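Local coordinates for protein phage terminase large subunit (Thermus phage P7426, PDB 7KS4) that probably acts as an ATP-driven motor that moves viral DNA into empty capsids and as the nuclease that cuts it, this chain being the ATPase domain, at residues A[102-106]-A[107-111]; A[232-235]-A[236-240]; A[246-249]-A[250-254]. All coordinates share one frame; numbering follows the deposited sequence.

Interaction 1 of 3, residues A[102-106]-A[107-111]; sequences QLQRR and RLRLL. With SO4 (sulfate ion), chain C.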
loop_
_atom_site.group_PDB
_atom_site.type_symbol
_atom_site.label_atom_id
_atom_site.label_comp_id
_atom_site.label_asym_id
_atom_site.label_seq_id
_atom_site.Cartn_x
_atom_site.Cartn_y
_atom_site.Cartn_z
ATOM N N GLN A 102 13.940 6.184 14.921
ATOM C CA GLN A 102 15.055 6.897 14.312
ATOM C C GLN A 102 14.703 7.166 12.856
ATOM O O GLN A 102 14.272 6.255 12.140
ATOM C CB GLN A 102 16.354 6.089 14.420
ATOM C CG GLN A 102 17.602 6.848 14.019
ATOM C CD GLN A 102 18.820 5.951 13.947
ATOM O OE1 GLN A 102 18.784 4.795 14.379
ATOM N NE2 GLN A 102 19.907 6.476 13.396
ATOM N N LEU A 103 14.880 8.410 12.425
ATOM C CA LEU A 103 14.423 8.863 11.121
ATOM C C LEU A 103 15.578 9.477 10.346
ATOM O O LEU A 103 16.391 10.221 10.903
ATOM C CB LEU A 103 13.296 9.892 11.260
ATOM C CG LEU A 103 12.798 10.563 9.979
ATOM C CD1 LEU A 103 12.336 9.528 8.948
ATOM C CD2 LEU A 103 11.670 11.509 10.327
ATOM N N GLN A 104 15.639 9.161 9.056
ATOM C CA GLN A 104 16.563 9.792 8.116
ATOM C C GLN A 104 15.695 10.287 6.966
ATOM O O GLN A 104 15.488 9.567 5.986
ATOM C CB GLN A 104 17.634 8.814 7.664
ATOM C CG GLN A 104 18.447 8.243 8.812
ATOM C CD GLN A 104 19.318 7.084 8.388
ATOM O OE1 GLN A 104 19.330 6.700 7.220
ATOM N NE2 GLN A 104 20.055 6.517 9.337
ATOM N N ARG A 105 15.160 11.504 7.109
ATOM C CA ARG A 105 14.189 12.001 6.138
ATOM C C ARG A 105 14.794 12.074 4.746
ATOM O O ARG A 105 14.137 11.733 3.756
ATOM C CB ARG A 105 13.660 13.374 6.563
ATOM C CG ARG A 105 12.500 13.309 7.543
ATOM C CD ARG A 105 11.829 14.669 7.751
ATOM N NE ARG A 105 11.140 14.745 9.041
ATOM C CZ ARG A 105 9.903 14.309 9.276
ATOM N NH1 ARG A 105 9.182 13.754 8.308
ATOM N NH2 ARG A 105 9.382 14.427 10.492
ATOM N N ARG A 106 16.052 12.511 4.649
ATOM C CA ARG A 106 16.676 12.659 3.339
ATOM C C ARG A 106 16.760 11.319 2.616
ATOM O O ARG A 106 16.493 11.237 1.412
ATOM C CB ARG A 106 18.064 13.287 3.491
ATOM C CG ARG A 106 18.054 14.622 4.237
ATOM C CD ARG A 106 19.356 15.396 4.062
ATOM N NE ARG A 106 20.405 14.957 4.980
ATOM C CZ ARG A 106 20.595 15.443 6.206
ATOM N NH1 ARG A 106 19.802 16.391 6.688
ATOM N NH2 ARG A 106 21.582 14.974 6.957
ATOM N N ARG A 107 17.111 10.256 3.334
ATOM C CA ARG A 107 17.253 8.933 2.743
ATOM C C ARG A 107 15.968 8.111 2.794
ATOM O O ARG A 107 16.005 6.917 2.477
ATOM C CB ARG A 107 18.379 8.167 3.441
ATOM C CG ARG A 107 19.764 8.684 3.106
ATOM C CD ARG A 107 20.847 7.843 3.756
ATOM N NE ARG A 107 21.080 8.226 5.146
ATOM C CZ ARG A 107 22.051 7.726 5.905
ATOM N NH1 ARG A 107 22.887 6.819 5.413
ATOM N NH2 ARG A 107 22.190 8.137 7.158
ATOM N N LEU A 108 14.845 8.721 3.162
ATOM C CA LEU A 108 13.567 8.023 3.300
ATOM C C LEU A 108 13.759 6.685 4.009
ATOM O O LEU A 108 13.403 5.618 3.506
ATOM C CB LEU A 108 12.892 7.821 1.943
ATOM C CG LEU A 108 12.510 9.062 1.130
ATOM C CD1 LEU A 108 11.779 8.635 -0.127
ATOM C CD2 LEU A 108 11.659 10.038 1.941
ATOM N N ARG A 109 14.344 6.762 5.203
ATOM C CA ARG A 109 14.639 5.583 6.005
ATOM C C ARG A 109 14.080 5.789 7.406
ATOM O O ARG A 109 14.438 6.756 8.088
ATOM C CB ARG A 109 16.143 5.312 6.060
ATOM C CG ARG A 109 16.493 3.892 6.472
ATOM C CD ARG A 109 17.980 3.737 6.722
ATOM N NE ARG A 109 18.333 2.368 7.080
ATOM C CZ ARG A 109 19.442 2.020 7.726
ATOM N NH1 ARG A 109 20.321 2.942 8.102
ATOM N NH2 ARG A 109 19.670 0.743 8.005
ATOM N N LEU A 110 13.205 4.883 7.825
ATOM C CA LEU A 110 12.570 4.935 9.131
ATOM C C LEU A 110 12.907 3.656 9.883
ATOM O O LEU A 110 12.727 2.553 9.354
ATOM C CB LEU A 110 11.056 5.103 8.982
ATOM C CG LEU A 110 10.218 5.143 10.259
ATOM C CD1 LEU A 110 10.538 6.360 11.106
ATOM C CD2 LEU A 110 8.735 5.095 9.899
ATOM N N LEU A 111 13.393 3.804 11.112
ATOM C CA LEU A 111 13.789 2.683 11.954
ATOM C C LEU A 111 12.986 2.702 13.247
ATOM O O LEU A 111 12.852 3.751 13.885
ATOM C CB LEU A 111 15.287 2.746 12.281
ATOM C CG LEU A 111 16.233 2.739 11.080
ATOM C CD1 LEU A 111 17.667 2.878 11.553
ATOM C CD2 LEU A 111 16.063 1.476 10.266
HETATM S S SO4 C . 19.759 11.731 6.418
HETATM O O1 SO4 C . 20.490 12.580 5.481
HETATM O O2 SO4 C . 20.076 12.132 7.786
HETATM O O3 SO4 C . 18.323 11.883 6.192
HETATM O O4 SO4 C . 20.167 10.344 6.212
#
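The amide of Gln-104 and the guanidinium of Arg-107 are stacked with their planes only 11° apart, Gln-104 OE1 lying over one face of the guanidinium, 3.1 Å from Arg-107 NE. The N-H points too far from OE1 for a hydrogen bond. It is turned instead to a sulfate, probably from the crystallisation liquor, whose O4 sits at the guanidinium edge; Arg-107 NE is hydrogen-bonded to O4, though at 2.5 Å the separation is so short that its exact value is doubtful. Gln-104 OE1 also reaches the Arg-109 side chain, 3.3 Å from Arg-109 CD, as the two chains run side by side. Arg-109 NE is engaged by Glu-131 in a salt bridge.

Beneath these groups the backbone makes a tight hairpin. A type I turn spans Arg-105 to Leu-108, and Leu-108, with positive phi (43°), and Arg-109 together face Gln-104, a G1 beta bulge. Gln-104 N donates to Arg-109 O at 2.9 Å, and Leu-111 N to Gln-102 O at 2.8 Å.

Leu-103 and Leu-108 pack against helix 75-92, touching Val-86 and Phe-82 respectively. Strand 109-115 pairs onward with strand 126-136, while strand 99-104 is one of the sheet's outermost strands within this chain.

Interaction 2 of 3, residues A[232-235]-A[236-240]; sequences ERRE and WYMER. With SO4 (sulfate ion), chain H.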
loop_
_atom_site.group_PDB
_atom_site.type_symbol
_atom_site.label_atom_id
_atom_site.label_comp_id
_atom_site.label_asym_id
_atom_site.label_seq_id
_atom_site.Cartn_x
_atom_site.Cartn_y
_atom_site.Cartn_z
ATOM N N GLU A 232 -21.512 11.221 -2.168
ATOM C CA GLU A 232 -22.008 12.588 -2.218
ATOM C C GLU A 232 -21.252 13.444 -3.229
ATOM O O GLU A 232 -21.709 14.548 -3.541
ATOM C CB GLU A 232 -21.932 13.223 -0.825
ATOM C CG GLU A 232 -20.516 13.549 -0.323
ATOM C CD GLU A 232 -19.844 12.419 0.451
ATOM O OE1 GLU A 232 -20.115 11.226 0.176
ATOM O OE2 GLU A 232 -19.025 12.742 1.339
ATOM N N ARG A 233 -20.112 12.966 -3.727
ATOM C CA ARG A 233 -19.326 13.659 -4.739
ATOM C C ARG A 233 -19.598 13.147 -6.143
ATOM O O ARG A 233 -18.983 13.636 -7.097
ATOM C CB ARG A 233 -17.830 13.512 -4.446
ATOM C CG ARG A 233 -17.382 14.120 -3.133
ATOM C CD ARG A 233 -15.893 13.873 -2.891
ATOM N NE ARG A 233 -15.488 14.229 -1.533
ATOM C CZ ARG A 233 -14.323 13.896 -0.985
ATOM N NH1 ARG A 233 -13.436 13.193 -1.673
ATOM N NH2 ARG A 233 -14.046 14.261 0.258
ATOM N N ARG A 234 -20.475 12.154 -6.294
ATOM C CA ARG A 234 -20.675 11.548 -7.605
ATOM C C ARG A 234 -21.048 12.600 -8.642
ATOM O O ARG A 234 -20.489 12.626 -9.744
ATOM C CB ARG A 234 -21.752 10.465 -7.532
ATOM C CG ARG A 234 -21.849 9.642 -8.799
ATOM C CD ARG A 234 -22.956 8.598 -8.740
ATOM N NE ARG A 234 -22.788 7.606 -9.795
ATOM C CZ ARG A 234 -23.167 7.774 -11.058
ATOM N NH1 ARG A 234 -23.754 8.903 -11.448
ATOM N NH2 ARG A 234 -22.957 6.804 -11.940
ATOM N N GLU A 235 -21.999 13.478 -8.312
ATOM C CA GLU A 235 -22.437 14.464 -9.298
ATOM C C GLU A 235 -21.296 15.404 -9.671
ATOM O O GLU A 235 -21.121 15.741 -10.849
ATOM C CB GLU A 235 -23.640 15.251 -8.781
ATOM C CG GLU A 235 -24.200 16.266 -9.793
ATOM C CD GLU A 235 -24.767 15.633 -11.069
ATOM O OE1 GLU A 235 -25.142 14.445 -11.044
ATOM O OE2 GLU A 235 -24.851 16.337 -12.104
ATOM N N TRP A 236 -20.491 15.821 -8.693
ATOM C CA TRP A 236 -19.351 16.671 -9.013
ATOM C C TRP A 236 -18.387 15.958 -9.959
ATOM O O TRP A 236 -17.937 16.541 -10.951
ATOM C CB TRP A 236 -18.633 17.113 -7.739
ATOM C CG TRP A 236 -17.414 17.933 -8.030
ATOM C CD1 TRP A 236 -17.375 19.258 -8.376
ATOM C CD2 TRP A 236 -16.056 17.482 -8.022
ATOM N NE1 TRP A 236 -16.073 19.656 -8.579
ATOM C CE2 TRP A 236 -15.247 18.586 -8.367
ATOM C CE3 TRP A 236 -15.444 16.254 -7.754
ATOM C CZ2 TRP A 236 -13.858 18.496 -8.443
ATOM C CZ3 TRP A 236 -14.064 16.168 -7.838
ATOM C CH2 TRP A 236 -13.288 17.285 -8.170
ATOM N N TYR A 237 -18.070 14.686 -9.679
ATOM C CA TYR A 237 -17.221 13.914 -10.589
ATOM C C TYR A 237 -17.806 13.889 -11.995
ATOM O O TYR A 237 -17.097 14.110 -12.983
ATOM C CB TYR A 237 -17.053 12.474 -10.095
ATOM C CG TYR A 237 -16.287 12.308 -8.812
ATOM C CD1 TYR A 237 -15.062 12.924 -8.624
ATOM C CD2 TYR A 237 -16.791 11.521 -7.785
ATOM C CE1 TYR A 237 -14.361 12.763 -7.436
ATOM C CE2 TYR A 237 -16.101 11.359 -6.603
ATOM C CZ TYR A 237 -14.891 11.980 -6.434
ATOM O OH TYR A 237 -14.203 11.811 -5.252
ATOM N N MET A 238 -19.099 13.588 -12.103
ATOM C CA MET A 238 -19.725 13.487 -13.415
ATOM C C MET A 238 -19.674 14.821 -14.150
ATOM O O MET A 238 -19.460 14.861 -15.367
ATOM C CB MET A 238 -21.172 13.002 -13.266
ATOM C CG MET A 238 -21.304 11.567 -12.745
ATOM S SD MET A 238 -20.423 10.385 -13.801
ATOM C CE MET A 238 -20.702 8.822 -12.970
ATOM N N GLU A 239 -19.850 15.926 -13.425
ATOM C CA GLU A 239 -19.902 17.231 -14.070
ATOM C C GLU A 239 -18.521 17.716 -14.500
ATOM O O GLU A 239 -18.431 18.632 -15.327
ATOM C CB GLU A 239 -20.583 18.232 -13.134
ATOM C CG GLU A 239 -22.060 17.917 -12.937
ATOM C CD GLU A 239 -22.807 18.941 -12.097
ATOM O OE1 GLU A 239 -22.269 20.050 -11.864
ATOM O OE2 GLU A 239 -23.943 18.630 -11.681
ATOM N N ARG A 240 -17.450 17.103 -13.991
ATOM C CA ARG A 240 -16.112 17.396 -14.499
ATOM C C ARG A 240 -15.892 16.880 -15.913
ATOM O O ARG A 240 -14.943 17.312 -16.573
ATOM C CB ARG A 240 -15.035 16.783 -13.610
ATOM C CG ARG A 240 -14.974 17.323 -12.215
ATOM C CD ARG A 240 -13.658 16.941 -11.554
ATOM N NE ARG A 240 -12.514 17.662 -12.117
ATOM C CZ ARG A 240 -11.299 17.701 -11.575
ATOM N NH1 ARG A 240 -11.047 17.063 -10.442
ATOM N NH2 ARG A 240 -10.327 18.384 -12.171
HETATM S S SO4 H . -7.420 17.003 -9.295
HETATM O O1 SO4 H . -8.031 18.295 -9.599
HETATM O O2 SO4 H . -7.049 16.958 -7.885
HETATM O O3 SO4 H . -6.228 16.835 -10.122
HETATM O O4 SO4 H . -8.363 15.920 -9.568
HETATM O O HOH W 1 -21.634 15.892 -5.940
#
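Glu-235, Arg-234 and Met-238 carry most of this contact between successive turns of helix 234-239. Arg-234 extends from CG to NE and brings its guanidinium beside the Met-238 methyl: CE stands over one face, displaced toward the rim, and is 3.2 Å from Arg-234 NH2. Met-238 is bent at chi2 (-57°), which turns its end back toward the arginine. Trp-227 adds a cation-pi contact to Arg-234 and also touches Met-238, tying both residues to helix 226-229.

Glu-235 crosses Glu-239 with the carboxylate planes 75° apart. Their OE2 atoms are 2.5 Å from each other, a separation that two fully charged acids would hardly tolerate, so one of the two acids is probably protonated. A bend at chi2 of Glu-235 (64°) carries its carboxylate toward Glu-239.

On another side of the helix, Arg-233 CB packs 3.5 Å from Tyr-237 CE2, while Arg-233 NH1 is hydrogen-bonded to Gln-45 OE1.

The backbone supports these pairs: Tyr-237 N donates to Arg-233 O at 2.9 Å, and Met-238 N to Arg-234 O, also at 2.9 Å. One residue earlier, a water bridges the pair in place of a direct bond, donating to Glu-232 O at 2.8 Å and accepting from Trp-236 N at 3.0 Å.

This is the i to i+4 pattern of an alpha-helix entered from a 3-10 turn. Through Gln-45, which binds ADP, the 3-10 turn leading into this largely exposed helix lies beside the nucleotide site of the P-loop ATPase domain.

Interaction 3 of 3, residues A[246-249]-A[250-254]; sequences DLEF and RQEYG. With SO4 (sulfate ion), chain H.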
loop_
_atom_site.group_PDB
_atom_site.type_symbol
_atom_site.label_atom_id
_atom_site.label_comp_id
_atom_site.label_asym_id
_atom_site.label_seq_id
_atom_site.Cartn_x
_atom_site.Cartn_y
_atom_site.Cartn_z
ATOM N N ASP A 246 -12.500 11.892 -21.661
ATOM C CA ASP A 246 -13.278 10.741 -21.212
ATOM C C ASP A 246 -12.388 9.650 -20.627
ATOM O O ASP A 246 -12.744 9.031 -19.617
ATOM C CB ASP A 246 -14.107 10.174 -22.360
ATOM C CG ASP A 246 -15.096 9.123 -21.892
ATOM O OD1 ASP A 246 -15.731 9.325 -20.835
ATOM O OD2 ASP A 246 -15.234 8.083 -22.571
ATOM N N LEU A 247 -11.239 9.378 -21.252
ATOM C CA LEU A 247 -10.383 8.305 -20.751
ATOM C C LEU A 247 -9.849 8.636 -19.367
ATOM O O LEU A 247 -9.834 7.779 -18.475
ATOM C CB LEU A 247 -9.219 8.033 -21.708
ATOM C CG LEU A 247 -8.341 6.829 -21.312
ATOM C CD1 LEU A 247 -7.783 6.131 -22.547
ATOM C CD2 LEU A 247 -7.183 7.201 -20.373
ATOM N N GLU A 248 -9.366 9.865 -19.177
ATOM C CA GLU A 248 -8.877 10.265 -17.864
ATOM C C GLU A 248 -9.961 10.102 -16.811
ATOM O O GLU A 248 -9.691 9.632 -15.699
ATOM C CB GLU A 248 -8.373 11.709 -17.907
ATOM C CG GLU A 248 -7.859 12.234 -16.572
ATOM C CD GLU A 248 -7.439 13.690 -16.640
ATOM O OE1 GLU A 248 -7.007 14.134 -17.727
ATOM O OE2 GLU A 248 -7.546 14.390 -15.608
ATOM N N PHE A 249 -11.200 10.483 -17.140
ATOM C CA PHE A 249 -12.286 10.371 -16.173
ATOM C C PHE A 249 -12.559 8.914 -15.822
ATOM O O PHE A 249 -12.656 8.555 -14.642
ATOM C CB PHE A 249 -13.555 11.029 -16.715
ATOM C CG PHE A 249 -14.769 10.739 -15.884
ATOM C CD1 PHE A 249 -15.125 11.575 -14.841
ATOM C CD2 PHE A 249 -15.533 9.610 -16.125
ATOM C CE1 PHE A 249 -16.232 11.295 -14.066
ATOM C CE2 PHE A 249 -16.632 9.322 -15.349
ATOM C CZ PHE A 249 -16.983 10.166 -14.319
ATOM N N ARG A 250 -12.699 8.057 -16.838
ATOM C CA ARG A 250 -12.999 6.653 -16.582
ATOM C C ARG A 250 -11.898 5.977 -15.773
ATOM O O ARG A 250 -12.182 5.060 -14.990
ATOM C CB ARG A 250 -13.212 5.913 -17.905
ATOM C CG ARG A 250 -14.481 6.307 -18.652
ATOM C CD ARG A 250 -14.647 5.497 -19.934
ATOM N NE ARG A 250 -15.918 5.795 -20.590
ATOM C CZ ARG A 250 -17.072 5.188 -20.322
ATOM N NH1 ARG A 250 -17.132 4.226 -19.410
ATOM N NH2 ARG A 250 -18.172 5.542 -20.975
ATOM N N GLN A 251 -10.640 6.384 -15.962
ATOM C CA GLN A 251 -9.543 5.755 -15.230
ATOM C C GLN A 251 -9.390 6.326 -13.829
ATOM O O GLN A 251 -9.345 5.576 -12.848
ATOM C CB GLN A 251 -8.223 5.928 -15.976
ATOM C CG GLN A 251 -8.047 5.036 -17.167
ATOM C CD GLN A 251 -6.596 4.960 -17.599
ATOM O OE1 GLN A 251 -5.788 5.833 -17.269
ATOM N NE2 GLN A 251 -6.254 3.908 -18.321
ATOM N N GLU A 252 -9.257 7.651 -13.724
ATOM C CA GLU A 252 -8.869 8.249 -12.451
ATOM C C GLU A 252 -10.007 8.218 -11.444
ATOM O O GLU A 252 -9.761 8.077 -10.242
ATOM C CB GLU A 252 -8.393 9.683 -12.668
ATOM C CG GLU A 252 -7.217 9.811 -13.623
ATOM C CD GLU A 252 -6.023 8.969 -13.204
ATOM O OE1 GLU A 252 -5.409 8.336 -14.091
ATOM O OE2 GLU A 252 -5.705 8.933 -11.993
ATOM N N TYR A 253 -11.247 8.342 -11.908
ATOM C CA TYR A 253 -12.410 8.298 -11.036
ATOM C C TYR A 253 -13.210 7.020 -11.173
ATOM O O TYR A 253 -13.608 6.439 -10.161
ATOM C CB TYR A 253 -13.318 9.500 -11.319
ATOM C CG TYR A 253 -12.613 10.810 -11.099
ATOM C CD1 TYR A 253 -12.152 11.164 -9.840
ATOM C CD2 TYR A 253 -12.402 11.695 -12.147
ATOM C CE1 TYR A 253 -11.501 12.358 -9.629
ATOM C CE2 TYR A 253 -11.753 12.898 -11.944
ATOM C CZ TYR A 253 -11.303 13.223 -10.681
ATOM O OH TYR A 253 -10.658 14.420 -10.473
ATOM N N GLY A 254 -13.444 6.550 -12.400
ATOM C CA GLY A 254 -14.136 5.290 -12.577
ATOM C C GLY A 254 -13.311 4.079 -12.198
ATOM O O GLY A 254 -13.879 3.013 -11.940
HETATM S S SO4 H . -7.420 17.003 -9.295
HETATM O O1 SO4 H . -8.031 18.295 -9.599
HETATM O O2 SO4 H . -7.049 16.958 -7.885
HETATM O O3 SO4 H . -6.228 16.835 -10.122
HETATM O O4 SO4 H . -8.363 15.920 -9.568
#
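Asp-246 holds its carboxylate opposite the backbone N (chi1 -171°), while Arg-250 starts beside its own N (chi1 -69°) and then runs extended to NE; together these torsions close a salt bridge across one helical turn. Arg-250 NE donates to Asp-246 OD2 at 3.1 Å. The oxygen lies in the guanidinium plane, at its edge, and is met on its syn side by a donor tilted out of the carboxylate plane, with the two flat groups nearly perpendicular. Arg-250 NH1 makes a second salt bridge, to Glu-256, so one guanidinium is shared by two acids.

Three further pairs stand four residues apart. Leu-247 and Gln-251 lie alongside each other, Leu-247 CD2 being 3.6 Å from Gln-251 CD. Glu-248 and Glu-252 meet through their aliphatic parts, CG to CG at 3.9 Å, and their carboxylates diverge. Phe-249 and Tyr-253 form an oblique aromatic pair, with ring centroids 6.0 Å apart and planes at 52°; Phe-249 CD1 approaches Tyr-253 CD2 to 3.8 Å. Trp-227 meets both rings from helix 226-229.

Phe-249 O is gripped twice, by Tyr-253 N at 3.1 Å and by Gly-254 N at 3.1 Å. The second bond spans five residues, wider than the regular alpha-helical spacing of the bonds before it.

The chemistry thus changes round the helix. The Asp-246 and Arg-250 pair is an outer ionic link, whereas the buried Glu-252 has its charge answered by Lys-186 in a salt bridge. The Glu-252 side chain lies about 5 Å from that of Glu-155, the predicted catalytic residue, and an ion pair so close could influence the local field.

Overall arrangement
Interactions 2 and 3 belong together: helices 234-239 and 246-252 follow each other in the chain and pack directly, Tyr-237 against Tyr-253 and Met-238 against Phe-249, while one sulfate is hydrogen-bonded to Arg-240 and more weakly to Tyr-253. Interaction 2 is largely on the surface and rich in charged side chains; interaction 3 is partly buried, with its aromatic and Glu-252 side turned inward. Interaction 1, also partly buried, stands apart, its centre 39 Å and 35 Å from the centres of interactions 2 and 3. There cross-strand bonds and a bulged turn replace the i to i+4 spacing of the helices, and a different sulfate sits among arginines at the hairpin tip.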